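Local coordinates for protein mannonate dehydratase (Streptococcus suis, PDB 3BDK) that probably catalyses the dehydration of D-mannonate to 2-dehydro-3-deoxy-D-gluconate with iron(II) or manganese(II) as cofactor, at residues A[59-64]-A[85-90]; A[200-205]-A[241-246]; A[256-261]-A[271-276]. One frame throughout, in Å; residues are numbered along the deposited sequence.

Overall arrangement
The three contacts follow one another along the chain and belong to a xylose isomerase-like TIM barrel. Contact 1 joins the approach to helix 63-74 with the loop leaving strand 79-84; contact 2 pairs helix 191-210 with helix 237-245; contact 3 sets the end of strand 252-257 and helix 258-262 against helix 269-278. Contact 2 touches both others: Val88 meets Phe201 on one side, Tyr275 packs on Glu241 and Leu244 on the other. Contacts 1 and 3, centres 27 Å apart, do not meet. The touching run thus reaches from the loop beside the bound sugar to the strand of Met256, next to that of the manganese ligand His286.

Contact 1 of 3, residues A[59-64]-A[85-90]; sequences QAWPLE and SIPVHE
The indole of Trp61 carries this contact, and Ile86 lies over one of its faces. CG1 of Ile86 sits 4.0 Å from the centroid of the six-membered ring of Trp61, only 14° off the ring normal, a CH-pi contact. Its nearest ring atom is CZ3, with Ile86 CG1 to Trp61 CZ3 at 3.9 Å. The second branch of the isoleucine, CG2, lies over the same ring system but offset toward its rim, with Ile86 CG2 4.1 Å from Trp61 CE2. Two further groups approach the indole obliquely: the backbone oxygen of Ser85, at 3.4 Å from Trp61 CH2, and the ring of Pro87, whose CD is 4.2 Å from Trp61 CZ2.

Trp61 reaches across because its CG lies beside the backbone N and anti to the carbonyl carbon (chi1 -83°), which sends the indole from the loop toward residues 85-87. The backbones themselves stay well apart, 8.7 Å between the CA atoms of Trp61 and Ile86. Beyond the pair, Trp61 also packs on Ala51, Val52 and Val55, while Ile86 reaches Ser109 and Val121. Asn112 of helix 99-114 bonds the Trp61 carbonyl, and Tyr106 of the same helix bonds that of Ile86.

The loop so packed follows strand 79-84. Ser85 starts its side chain away from the tryptophan segment and comes within about 4 Å of the bound D-mannose. No hydrogen bond crosses between the segments: dispersion and the CH-pi contact make a mostly apolar join, with one carbonyl oxygen close to the indole.

Contact 2 of 3, residues A[200-205]-A[241-246]; sequences YFIKAI and ERFLNL
Ile202 points from helix 191-210 into the angle between Phe243 and Leu246, and its side chain crosses each of theirs at about a right angle. Its CD1 reaches the far end of the phenylalanine, with Ile202 CD1 to Phe243 CZ at 4.0 Å, approaching the ring obliquely. One carbon back, Ile202 CG1 lies 4.1 Å from Leu246 CD1. The other branch covers the base of the leucine, Ile202 CG2 to Leu246 CB being 4.1 Å.

The first bond of the Phe243 side chain does not aim at the other segment, but with CG anti to the backbone N (chi1 174°) its ring brings CE1 and CZ up to the isoleucine. Leu198 touches both Phe243 and Leu246, and Tyr123 of strand 120-123 lies against Ile202 and Phe243, so the cluster sits between two helices and that strand.

The exposed Lys203 bends its chain to bring NZ to 3.7 Å from Leu246 O; its salt bridge, however, is with Glu199 in its own helix. With no hydrogen bond across the segments, the pairing rests on apolar contacts among Ile202, Phe243 and Leu246, and the lysine's charge is met within helix 191-210.

Contact 3 of 3, residues A[256-261]-A[271-276]; sequences MCVGSY and AMTEYA
Strand 252-257 belongs to the parallel sheet of the barrel, and at its C-terminal end it passes straight into helix 258-262; helix 269-278 lies against this junction. Part of the contact is Met-aromatic. Met272 SD stands 4.2 Å from the centroid of the Tyr261 ring and 15° off its normal, over one face and displaced toward the rim. A bend at chi3 (-81°) carries the methyl group back to the base of the tyrosine, where Met272 CE is 3.8 Å from Tyr261 CB.

In this xylose isomerase-like barrel the junction neighbours the metal site: Met256 is backbone-bonded to His286, a manganese ligand on the adjoining strand 282-286, and the side chain of Val258 is about 10 Å from the manganese ion. Cys257 is the N-cap of helix 258-262 and the centre of an inverse gamma turn, and its SG takes a weak hydrogen bond from Ser260 N at 3.5 Å.

Met256 meets the helix at Met272 and Thr273. Its chain turns at chi2 and chi3, bringing the terminal methyl against the main chain and side chain of the other methionine: Met256 CE is 3.9 Å from Met272 CB. The middle of the same side chain runs across Thr273 at about a right angle, with Met256 CG 3.5 Å from Thr273 OG1. Val258 adds its CG1 at 3.8 Å from Thr273 OG1. That hydroxyl, though it lies against Met256 and Val258, has a hydrogen bond to Val269 O in the preceding turn of its helix. Tyr261 further touches Val240 and Met272 touches Gln237, both on helix 237-245, while Leu317 of helix 311-320 packs on Thr273.

Contact 1 of 3, residues A[59-64]-A[85-90]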
ATOM      1  N   GLN A  59      31.985  17.185 -12.923  1.00 72.01           N
ATOM      2  CA  GLN A  59      33.186  16.404 -12.607  1.00 71.68           C
ATOM      3  C   GLN A  59      32.921  14.912 -12.424  1.00 71.24           C
ATOM      4  O   GLN A  59      31.799  14.506 -12.141  1.00 71.22           O
ATOM      5  CB  GLN A  59      33.891  17.001 -11.388  1.00 71.76           C
ATOM      6  CG  GLN A  59      34.693  18.271 -11.710  1.00 72.69           C
ATOM      7  CD  GLN A  59      34.583  19.354 -10.628  1.00 73.40           C
ATOM      8  OE1 GLN A  59      34.594  19.064  -9.428  1.00 73.52           O
ATOM      9  NE2 GLN A  59      34.481  20.609 -11.058  1.00 72.87           N
ATOM     10  N   ALA A  60      33.966  14.109 -12.602  1.00 70.90           N
ATOM     11  CA  ALA A  60      33.861  12.651 -12.667  1.00 70.78           C
ATOM     12  C   ALA A  60      33.394  11.996 -11.371  1.00 70.70           C
ATOM     13  O   ALA A  60      33.645  12.505 -10.285  1.00 70.85           O
ATOM     14  CB  ALA A  60      35.188  12.058 -13.103  1.00 70.72           C
ATOM     15  N   TRP A  61      32.720  10.857 -11.500  1.00 70.63           N
ATOM     16  CA  TRP A  61      32.229  10.100 -10.346  1.00 70.49           C
ATOM     17  C   TRP A  61      33.205   8.967  -9.986  1.00 70.41           C
ATOM     18  O   TRP A  61      33.303   7.983 -10.721  1.00 70.28           O
ATOM     19  CB  TRP A  61      30.827   9.540 -10.633  1.00 70.38           C
ATOM     20  CG  TRP A  61      29.683  10.515 -10.402  1.00 70.15           C
ATOM     21  CD1 TRP A  61      29.716  11.881 -10.529  1.00 70.06           C
ATOM     22  CD2 TRP A  61      28.338  10.183 -10.035  1.00 69.96           C
ATOM     23  NE1 TRP A  61      28.480  12.418 -10.242  1.00 69.68           N
ATOM     24  CE2 TRP A  61      27.616  11.400  -9.937  1.00 70.05           C
ATOM     25  CE3 TRP A  61      27.670   8.976  -9.770  1.00 69.60           C
ATOM     26  CZ2 TRP A  61      26.261  11.443  -9.584  1.00 70.04           C
ATOM     27  CZ3 TRP A  61      26.322   9.020  -9.417  1.00 69.84           C
ATOM     28  CH2 TRP A  61      25.634  10.246  -9.329  1.00 70.03           C
ATOM     29  N   PRO A  62      33.929   9.110  -8.854  1.00 70.44           N
ATOM     30  CA  PRO A  62      34.932   8.131  -8.427  1.00 70.42           C
ATOM     31  C   PRO A  62      34.291   6.856  -7.904  1.00 70.57           C
ATOM     32  O   PRO A  62      33.247   6.918  -7.253  1.00 70.86           O
ATOM     33  CB  PRO A  62      35.654   8.844  -7.271  1.00 70.43           C
ATOM     34  CG  PRO A  62      35.178  10.267  -7.286  1.00 70.13           C
ATOM     35  CD  PRO A  62      33.826  10.229  -7.897  1.00 70.45           C
ATOM     36  N   LEU A  63      34.919   5.714  -8.171  1.00 70.69           N
ATOM     37  CA  LEU A  63      34.445   4.430  -7.645  1.00 70.98           C
ATOM     38  C   LEU A  63      34.320   4.436  -6.106  1.00 71.21           C
ATOM     39  O   LEU A  63      33.340   3.924  -5.558  1.00 71.22           O
ATOM     40  CB  LEU A  63      35.351   3.285  -8.104  1.00 70.76           C
ATOM     41  CG  LEU A  63      34.700   2.027  -8.691  1.00 70.81           C
ATOM     42  CD1 LEU A  63      35.624   0.823  -8.536  1.00 71.35           C
ATOM     43  CD2 LEU A  63      33.347   1.718  -8.089  1.00 70.31           C
ATOM     44  N   GLU A  64      35.306   5.034  -5.433  1.00 71.34           N
ATOM     45  CA  GLU A  64      35.308   5.238  -3.969  1.00 71.59           C
ATOM     46  C   GLU A  64      33.980   5.771  -3.397  1.00 71.18           C
ATOM     47  O   GLU A  64      33.595   5.434  -2.271  1.00 71.20           O
ATOM     48  CB  GLU A  64      36.469   6.180  -3.564  1.00 71.93           C
ATOM     49  CG  GLU A  64      37.814   5.505  -3.219  1.00 72.97           C
ATOM     50  CD  GLU A  64      38.103   4.245  -4.042  1.00 74.47           C
ATOM     51  OE1 GLU A  64      37.390   3.230  -3.841  1.00 74.47           O
ATOM     52  OE2 GLU A  64      39.046   4.263  -4.874  1.00 74.33           O
ATOM     53  N   SER A  85      20.161   9.407 -11.372  1.00 52.28           N
ATOM     54  CA  SER A  85      20.665  10.623 -11.946  1.00 51.75           C
ATOM     55  C   SER A  85      22.143  10.821 -11.699  1.00 51.40           C
ATOM     56  O   SER A  85      22.578  11.109 -10.584  1.00 51.33           O
ATOM     57  CB  SER A  85      19.842  11.840 -11.507  1.00 51.65           C
ATOM     58  OG  SER A  85      19.801  12.810 -12.533  1.00 51.85           O
ATOM     59  N   ILE A  86      22.899  10.592 -12.768  1.00 51.21           N
ATOM     60  CA  ILE A  86      24.083  11.377 -13.058  1.00 50.66           C
ATOM     61  C   ILE A  86      23.586  12.561 -13.916  1.00 50.17           C
ATOM     62  O   ILE A  86      23.202  12.381 -15.075  1.00 49.93           O
ATOM     63  CB  ILE A  86      25.144  10.572 -13.832  1.00 51.03           C
ATOM     64  CG1 ILE A  86      25.345   9.184 -13.213  1.00 50.76           C
ATOM     65  CG2 ILE A  86      26.454  11.352 -13.885  1.00 51.20           C
ATOM     66  CD1 ILE A  86      26.225   8.256 -14.048  1.00 50.04           C
ATOM     67  N   PRO A  87      23.540  13.764 -13.323  1.00 49.67           N
ATOM     68  CA  PRO A  87      23.080  14.987 -13.994  1.00 49.29           C
ATOM     69  C   PRO A  87      23.996  15.548 -15.088  1.00 48.99           C
ATOM     70  O   PRO A  87      25.110  15.993 -14.812  1.00 49.04           O
ATOM     71  CB  PRO A  87      22.954  15.998 -12.844  1.00 49.36           C
ATOM     72  CG  PRO A  87      23.921  15.512 -11.803  1.00 49.62           C
ATOM     73  CD  PRO A  87      23.899  14.006 -11.911  1.00 49.89           C
ATOM     74  N   VAL A  88      23.497  15.535 -16.320  1.00 48.59           N
ATOM     75  CA  VAL A  88      24.087  16.257 -17.441  1.00 48.07           C
ATOM     76  C   VAL A  88      24.230  17.759 -17.134  1.00 48.12           C
ATOM     77  O   VAL A  88      23.269  18.387 -16.664  1.00 48.34           O
ATOM     78  CB  VAL A  88      23.205  16.068 -18.660  1.00 47.87           C
ATOM     79  CG1 VAL A  88      23.863  16.640 -19.851  1.00 48.13           C
ATOM     80  CG2 VAL A  88      22.930  14.589 -18.874  1.00 47.16           C
ATOM     81  N   HIS A  89      25.430  18.310 -17.373  1.00 47.84           N
ATOM     82  CA  HIS A  89      25.755  19.727 -17.107  1.00 47.34           C
ATOM     83  C   HIS A  89      24.994  20.652 -18.070  1.00 47.32           C
ATOM     84  O   HIS A  89      24.725  20.279 -19.218  1.00 46.97           O
ATOM     85  CB  HIS A  89      27.292  19.973 -17.221  1.00 47.39           C
ATOM     86  CG  HIS A  89      27.755  21.285 -16.641  1.00 46.90           C
ATOM     87  ND1 HIS A  89      27.618  22.490 -17.301  1.00 47.37           N
ATOM     88  CD2 HIS A  89      28.335  21.580 -15.450  1.00 46.33           C
ATOM     89  CE1 HIS A  89      28.081  23.469 -16.539  1.00 47.08           C
ATOM     90  NE2 HIS A  89      28.522  22.943 -15.409  1.00 46.13           N
ATOM     91  N   GLU A  90      24.661  21.861 -17.618  1.00 47.42           N
ATOM     92  CA  GLU A  90      23.988  22.836 -18.490  1.00 47.67           C
ATOM     93  C   GLU A  90      24.763  23.059 -19.776  1.00 47.54           C
ATOM     94  O   GLU A  90      24.169  23.159 -20.850  1.00 48.12           O
ATOM     95  CB  GLU A  90      23.744  24.179 -17.798  1.00 47.40           C
ATOM     96  CG  GLU A  90      22.580  24.177 -16.809  1.00 49.46           C
ATOM     97  CD  GLU A  90      21.213  23.874 -17.437  1.00 50.70           C
ATOM     98  OE1 GLU A  90      20.934  24.346 -18.560  1.00 50.82           O
ATOM     99  OE2 GLU A  90      20.415  23.163 -16.784  1.00 51.62           O
TER

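Contact 2 of 3, residues A[200-205]-A[241-246]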
ATOM      1  N   TYR A 200      24.303  14.642 -29.992  1.00 44.27           N
ATOM      2  CA  TYR A 200      25.733  14.720 -29.786  1.00 45.28           C
ATOM      3  C   TYR A 200      26.139  13.997 -28.509  1.00 45.68           C
ATOM      4  O   TYR A 200      27.094  13.211 -28.503  1.00 45.89           O
ATOM      5  CB  TYR A 200      26.149  16.181 -29.688  1.00 45.96           C
ATOM      6  CG  TYR A 200      27.650  16.417 -29.637  1.00 46.88           C
ATOM      7  CD1 TYR A 200      28.401  16.522 -30.816  1.00 47.83           C
ATOM      8  CD2 TYR A 200      28.311  16.559 -28.418  1.00 46.39           C
ATOM      9  CE1 TYR A 200      29.770  16.755 -30.779  1.00 48.61           C
ATOM     10  CE2 TYR A 200      29.679  16.791 -28.365  1.00 47.97           C
ATOM     11  CZ  TYR A 200      30.407  16.893 -29.549  1.00 48.22           C
ATOM     12  OH  TYR A 200      31.767  17.125 -29.502  1.00 47.28           O
ATOM     13  N   PHE A 201      25.407  14.287 -27.436  1.00 45.97           N
ATOM     14  CA  PHE A 201      25.604  13.669 -26.117  1.00 46.11           C
ATOM     15  C   PHE A 201      25.371  12.155 -26.146  1.00 45.79           C
ATOM     16  O   PHE A 201      26.158  11.398 -25.600  1.00 45.42           O
ATOM     17  CB  PHE A 201      24.674  14.355 -25.102  1.00 46.15           C
ATOM     18  CG  PHE A 201      24.683  13.747 -23.726  1.00 46.61           C
ATOM     19  CD1 PHE A 201      23.603  12.986 -23.285  1.00 46.67           C
ATOM     20  CD2 PHE A 201      25.743  13.982 -22.850  1.00 46.77           C
ATOM     21  CE1 PHE A 201      23.589  12.443 -22.012  1.00 47.16           C
ATOM     22  CE2 PHE A 201      25.735  13.449 -21.563  1.00 47.07           C
ATOM     23  CZ  PHE A 201      24.662  12.670 -21.145  1.00 47.34           C
ATOM     24  N   ILE A 202      24.295  11.735 -26.801  1.00 45.97           N
ATOM     25  CA  ILE A 202      23.920  10.330 -26.879  1.00 46.47           C
ATOM     26  C   ILE A 202      24.985   9.522 -27.620  1.00 47.11           C
ATOM     27  O   ILE A 202      25.563   8.592 -27.055  1.00 47.11           O
ATOM     28  CB  ILE A 202      22.510  10.141 -27.517  1.00 46.06           C
ATOM     29  CG1 ILE A 202      21.402  10.571 -26.546  1.00 46.78           C
ATOM     30  CG2 ILE A 202      22.279   8.718 -27.967  1.00 46.00           C
ATOM     31  CD1 ILE A 202      21.432   9.914 -25.147  1.00 47.89           C
ATOM     32  N   LYS A 203      25.279   9.884 -28.865  1.00 48.10           N
ATOM     33  CA  LYS A 203      26.202   9.053 -29.637  1.00 49.04           C
ATOM     34  C   LYS A 203      27.589   9.073 -29.036  1.00 48.79           C
ATOM     35  O   LYS A 203      28.365   8.161 -29.264  1.00 49.17           O
ATOM     36  CB  LYS A 203      26.182   9.330 -31.154  1.00 49.09           C
ATOM     37  CG  LYS A 203      26.362  10.783 -31.579  1.00 50.06           C
ATOM     38  CD  LYS A 203      26.236  10.958 -33.103  1.00 49.90           C
ATOM     39  CE  LYS A 203      24.893  10.463 -33.596  1.00 52.13           C
ATOM     40  NZ  LYS A 203      23.825  10.775 -32.599  1.00 52.93           N
ATOM     41  N   ALA A 204      27.866  10.097 -28.237  1.00 48.87           N
ATOM     42  CA  ALA A 204      29.084  10.160 -27.441  1.00 49.48           C
ATOM     43  C   ALA A 204      29.148   9.065 -26.355  1.00 50.27           C
ATOM     44  O   ALA A 204      30.155   8.345 -26.258  1.00 50.29           O
ATOM     45  CB  ALA A 204      29.240  11.547 -26.805  1.00 48.87           C
ATOM     46  N   ILE A 205      28.072   8.939 -25.567  1.00 50.79           N
ATOM     47  CA  ILE A 205      28.094   8.155 -24.325  1.00 51.51           C
ATOM     48  C   ILE A 205      27.618   6.706 -24.424  1.00 52.23           C
ATOM     49  O   ILE A 205      27.916   5.896 -23.545  1.00 52.73           O
ATOM     50  CB  ILE A 205      27.326   8.854 -23.150  1.00 51.45           C
ATOM     51  CG1 ILE A 205      25.809   8.827 -23.372  1.00 51.39           C
ATOM     52  CG2 ILE A 205      27.846  10.268 -22.920  1.00 51.43           C
ATOM     53  CD1 ILE A 205      25.008   9.086 -22.117  1.00 51.45           C
ATOM     54  N   GLU A 241       9.785   8.095 -29.941  1.00 36.65           N
ATOM     55  CA  GLU A 241      10.250   7.445 -31.165  1.00 36.93           C
ATOM     56  C   GLU A 241      11.572   8.077 -31.596  1.00 37.38           C
ATOM     57  O   GLU A 241      12.576   7.378 -31.775  1.00 37.21           O
ATOM     58  CB  GLU A 241       9.196   7.514 -32.276  1.00 36.91           C
ATOM     59  CG  GLU A 241       7.965   6.690 -32.009  1.00 35.84           C
ATOM     60  CD  GLU A 241       7.037   6.618 -33.192  1.00 36.48           C
ATOM     61  OE1 GLU A 241       7.548   6.386 -34.317  1.00 36.64           O
ATOM     62  OE2 GLU A 241       5.794   6.774 -32.998  1.00 35.22           O
ATOM     63  N   ARG A 242      11.584   9.405 -31.696  1.00 38.03           N
ATOM     64  CA  ARG A 242      12.795  10.123 -32.078  1.00 39.25           C
ATOM     65  C   ARG A 242      13.981   9.817 -31.156  1.00 39.65           C
ATOM     66  O   ARG A 242      15.111   9.666 -31.636  1.00 39.99           O
ATOM     67  CB  ARG A 242      12.564  11.637 -32.126  1.00 39.00           C
ATOM     68  CG  ARG A 242      13.419  12.307 -33.192  1.00 40.98           C
ATOM     69  CD  ARG A 242      14.236  13.482 -32.659  1.00 42.45           C
ATOM     70  NE  ARG A 242      13.735  14.780 -33.104  1.00 42.47           N
ATOM     71  CZ  ARG A 242      14.448  15.674 -33.785  1.00 42.87           C
ATOM     72  NH1 ARG A 242      15.720  15.431 -34.087  1.00 44.37           N
ATOM     73  NH2 ARG A 242      13.897  16.824 -34.137  1.00 41.38           N
ATOM     74  N   PHE A 243      13.730   9.743 -29.845  1.00 40.02           N
ATOM     75  CA  PHE A 243      14.829   9.626 -28.889  1.00 40.58           C
ATOM     76  C   PHE A 243      15.449   8.248 -28.973  1.00 41.23           C
ATOM     77  O   PHE A 243      16.678   8.086 -28.984  1.00 41.49           O
ATOM     78  CB  PHE A 243      14.392   9.869 -27.456  1.00 40.54           C
ATOM     79  CG  PHE A 243      15.490   9.608 -26.463  1.00 40.63           C
ATOM     80  CD1 PHE A 243      16.411  10.606 -26.156  1.00 40.10           C
ATOM     81  CD2 PHE A 243      15.628   8.357 -25.868  1.00 39.29           C
ATOM     82  CE1 PHE A 243      17.435  10.369 -25.259  1.00 40.83           C
ATOM     83  CE2 PHE A 243      16.647   8.108 -24.985  1.00 39.54           C
ATOM     84  CZ  PHE A 243      17.556   9.113 -24.672  1.00 40.90           C
ATOM     85  N   LEU A 244      14.578   7.251 -29.017  1.00 41.46           N
ATOM     86  CA  LEU A 244      15.012   5.910 -29.255  1.00 41.55           C
ATOM     87  C   LEU A 244      15.931   5.944 -30.482  1.00 42.01           C
ATOM     88  O   LEU A 244      17.083   5.504 -30.396  1.00 42.26           O
ATOM     89  CB  LEU A 244      13.801   4.973 -29.384  1.00 41.18           C
ATOM     90  CG  LEU A 244      13.325   4.262 -28.082  1.00 41.91           C
ATOM     91  CD1 LEU A 244      13.743   4.942 -26.761  1.00 40.09           C
ATOM     92  CD2 LEU A 244      11.813   3.932 -28.041  1.00 41.25           C
ATOM     93  N   ASN A 245      15.467   6.562 -31.570  1.00 41.84           N
ATOM     94  CA  ASN A 245      16.168   6.484 -32.856  1.00 42.02           C
ATOM     95  C   ASN A 245      17.522   7.178 -32.951  1.00 42.24           C
ATOM     96  O   ASN A 245      18.267   6.927 -33.893  1.00 42.25           O
ATOM     97  CB  ASN A 245      15.250   6.888 -34.005  1.00 41.48           C
ATOM     98  CG  ASN A 245      14.053   5.954 -34.148  1.00 42.04           C
ATOM     99  OD1 ASN A 245      13.971   4.903 -33.495  1.00 42.92           O
ATOM    100  ND2 ASN A 245      13.118   6.333 -35.003  1.00 42.08           N
ATOM    101  N   LEU A 246      17.853   8.017 -31.968  1.00 42.73           N
ATOM    102  CA  LEU A 246      19.191   8.636 -31.878  1.00 43.55           C
ATOM    103  C   LEU A 246      20.328   7.612 -31.787  1.00 44.15           C
ATOM    104  O   LEU A 246      21.502   7.939 -32.012  1.00 44.19           O
ATOM    105  CB  LEU A 246      19.280   9.577 -30.670  1.00 43.32           C
ATOM    106  CG  LEU A 246      18.346  10.783 -30.553  1.00 43.51           C
ATOM    107  CD1 LEU A 246      18.387  11.365 -29.149  1.00 41.30           C
ATOM    108  CD2 LEU A 246      18.698  11.847 -31.585  1.00 42.09           C
TER

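Contact 3 of 3, residues A[256-261]-A[271-276]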
ATOM      1  N   MET A 256      10.029   5.465 -18.136  1.00 36.84           N
ATOM      2  CA  MET A 256       8.598   5.709 -18.303  1.00 36.38           C
ATOM      3  C   MET A 256       7.971   6.226 -16.999  1.00 35.94           C
ATOM      4  O   MET A 256       7.435   5.456 -16.200  1.00 35.89           O
ATOM      5  CB  MET A 256       7.884   4.442 -18.768  1.00 36.41           C
ATOM      6  CG  MET A 256       6.331   4.578 -18.853  1.00 38.22           C
ATOM      7  SD  MET A 256       5.659   6.105 -19.624  1.00 39.98           S
ATOM      8  CE  MET A 256       6.055   5.799 -21.351  1.00 38.44           C
ATOM      9  N   CYS A 257       8.064   7.530 -16.769  1.00 35.12           N
ATOM     10  CA  CYS A 257       7.403   8.121 -15.612  1.00 33.88           C
ATOM     11  C   CYS A 257       6.016   8.488 -16.096  1.00 32.77           C
ATOM     12  O   CYS A 257       5.795   9.591 -16.610  1.00 32.99           O
ATOM     13  CB  CYS A 257       8.176   9.345 -15.095  1.00 33.92           C
ATOM     14  SG  CYS A 257       7.363  10.234 -13.763  1.00 36.05           S
ATOM     15  N   VAL A 258       5.096   7.537 -15.988  1.00 30.97           N
ATOM     16  CA  VAL A 258       3.715   7.754 -16.398  1.00 29.22           C
ATOM     17  C   VAL A 258       3.100   9.050 -15.848  1.00 28.74           C
ATOM     18  O   VAL A 258       2.243   9.641 -16.502  1.00 29.39           O
ATOM     19  CB  VAL A 258       2.781   6.544 -16.072  1.00 29.22           C
ATOM     20  CG1 VAL A 258       3.154   5.344 -16.890  1.00 27.00           C
ATOM     21  CG2 VAL A 258       2.750   6.219 -14.571  1.00 28.69           C
ATOM     22  N   GLY A 259       3.534   9.477 -14.661  1.00 27.73           N
ATOM     23  CA  GLY A 259       3.044  10.686 -14.024  1.00 26.29           C
ATOM     24  C   GLY A 259       3.447  11.942 -14.766  1.00 26.52           C
ATOM     25  O   GLY A 259       2.634  12.868 -14.944  1.00 25.97           O
ATOM     26  N   SER A 260       4.713  11.991 -15.184  1.00 26.37           N
ATOM     27  CA  SER A 260       5.242  13.158 -15.893  1.00 26.16           C
ATOM     28  C   SER A 260       4.536  13.285 -17.208  1.00 26.09           C
ATOM     29  O   SER A 260       4.040  14.351 -17.540  1.00 25.76           O
ATOM     30  CB  SER A 260       6.751  13.049 -16.117  1.00 26.28           C
ATOM     31  OG  SER A 260       7.466  13.498 -14.964  1.00 26.67           O
ATOM     32  N   TYR A 261       4.460  12.179 -17.940  1.00 26.34           N
ATOM     33  CA  TYR A 261       3.744  12.146 -19.198  1.00 26.60           C
ATOM     34  C   TYR A 261       2.245  12.423 -19.089  1.00 27.07           C
ATOM     35  O   TYR A 261       1.694  13.085 -19.966  1.00 27.51           O
ATOM     36  CB  TYR A 261       3.981  10.835 -19.931  1.00 26.66           C
ATOM     37  CG  TYR A 261       5.345  10.731 -20.569  1.00 27.41           C
ATOM     38  CD1 TYR A 261       6.173   9.636 -20.318  1.00 27.60           C
ATOM     39  CD2 TYR A 261       5.801  11.712 -21.442  1.00 27.39           C
ATOM     40  CE1 TYR A 261       7.417   9.534 -20.913  1.00 27.92           C
ATOM     41  CE2 TYR A 261       7.040  11.623 -22.029  1.00 28.18           C
ATOM     42  CZ  TYR A 261       7.851  10.538 -21.760  1.00 28.55           C
ATOM     43  OH  TYR A 261       9.104  10.465 -22.346  1.00 29.00           O
ATOM     44  N   ALA A 271      -0.819   3.857 -24.114  1.00 33.49           N
ATOM     45  CA  ALA A 271      -0.278   3.593 -25.439  1.00 34.65           C
ATOM     46  C   ALA A 271       1.232   3.809 -25.430  1.00 35.66           C
ATOM     47  O   ALA A 271       1.972   3.029 -26.011  1.00 36.10           O
ATOM     48  CB  ALA A 271      -0.944   4.469 -26.474  1.00 34.45           C
ATOM     49  N   MET A 272       1.683   4.858 -24.749  1.00 36.46           N
ATOM     50  CA  MET A 272       3.094   5.190 -24.729  1.00 37.66           C
ATOM     51  C   MET A 272       3.917   4.097 -24.045  1.00 38.07           C
ATOM     52  O   MET A 272       5.022   3.722 -24.487  1.00 37.53           O
ATOM     53  CB  MET A 272       3.308   6.519 -24.021  1.00 37.57           C
ATOM     54  CG  MET A 272       3.338   7.705 -24.955  1.00 37.60           C
ATOM     55  SD  MET A 272       4.026   9.112 -24.086  1.00 38.53           S
ATOM     56  CE  MET A 272       2.572   9.632 -23.210  1.00 38.37           C
ATOM     57  N   THR A 273       3.345   3.591 -22.958  1.00 38.54           N
ATOM     58  CA  THR A 273       3.911   2.485 -22.219  1.00 38.10           C
ATOM     59  C   THR A 273       4.022   1.270 -23.139  1.00 37.96           C
ATOM     60  O   THR A 273       5.124   0.768 -23.338  1.00 38.07           O
ATOM     61  CB  THR A 273       3.103   2.253 -20.941  1.00 37.99           C
ATOM     62  OG1 THR A 273       3.324   3.373 -20.078  1.00 38.12           O
ATOM     63  CG2 THR A 273       3.519   0.976 -20.221  1.00 38.18           C
ATOM     64  N   GLU A 274       2.912   0.840 -23.742  1.00 37.31           N
ATOM     65  CA  GLU A 274       2.962  -0.309 -24.648  1.00 37.30           C
ATOM     66  C   GLU A 274       3.945  -0.120 -25.819  1.00 37.96           C
ATOM     67  O   GLU A 274       4.877  -0.931 -25.992  1.00 38.25           O
ATOM     68  CB  GLU A 274       1.575  -0.694 -25.148  1.00 36.98           C
ATOM     69  CG  GLU A 274       1.560  -1.943 -25.999  1.00 36.97           C
ATOM     70  CD  GLU A 274       0.208  -2.645 -26.015  1.00 38.40           C
ATOM     71  OE1 GLU A 274      -0.864  -1.977 -26.018  1.00 34.98           O
ATOM     72  OE2 GLU A 274       0.229  -3.902 -26.023  1.00 41.09           O
ATOM     73  N   TYR A 275       3.772   0.944 -26.606  1.00 38.04           N
ATOM     74  CA  TYR A 275       4.712   1.214 -27.690  1.00 38.45           C
ATOM     75  C   TYR A 275       6.162   0.906 -27.284  1.00 38.77           C
ATOM     76  O   TYR A 275       6.859   0.174 -27.989  1.00 39.13           O
ATOM     77  CB  TYR A 275       4.620   2.661 -28.235  1.00 38.83           C
ATOM     78  CG  TYR A 275       5.762   2.945 -29.177  1.00 37.91           C
ATOM     79  CD1 TYR A 275       5.718   2.524 -30.514  1.00 37.89           C
ATOM     80  CD2 TYR A 275       6.919   3.558 -28.714  1.00 38.55           C
ATOM     81  CE1 TYR A 275       6.794   2.730 -31.371  1.00 37.12           C
ATOM     82  CE2 TYR A 275       8.011   3.780 -29.562  1.00 39.33           C
ATOM     83  CZ  TYR A 275       7.944   3.360 -30.890  1.00 39.59           C
ATOM     84  OH  TYR A 275       9.040   3.588 -31.712  1.00 40.00           O
ATOM     85  N   ALA A 276       6.597   1.468 -26.154  1.00 38.86           N
ATOM     86  CA  ALA A 276       7.992   1.432 -25.739  1.00 39.03           C
ATOM     87  C   ALA A 276       8.415   0.062 -25.267  1.00 39.86           C
ATOM     88  O   ALA A 276       9.593  -0.299 -25.358  1.00 39.45           O
ATOM     89  CB  ALA A 276       8.227   2.440 -24.654  1.00 39.33           C
TER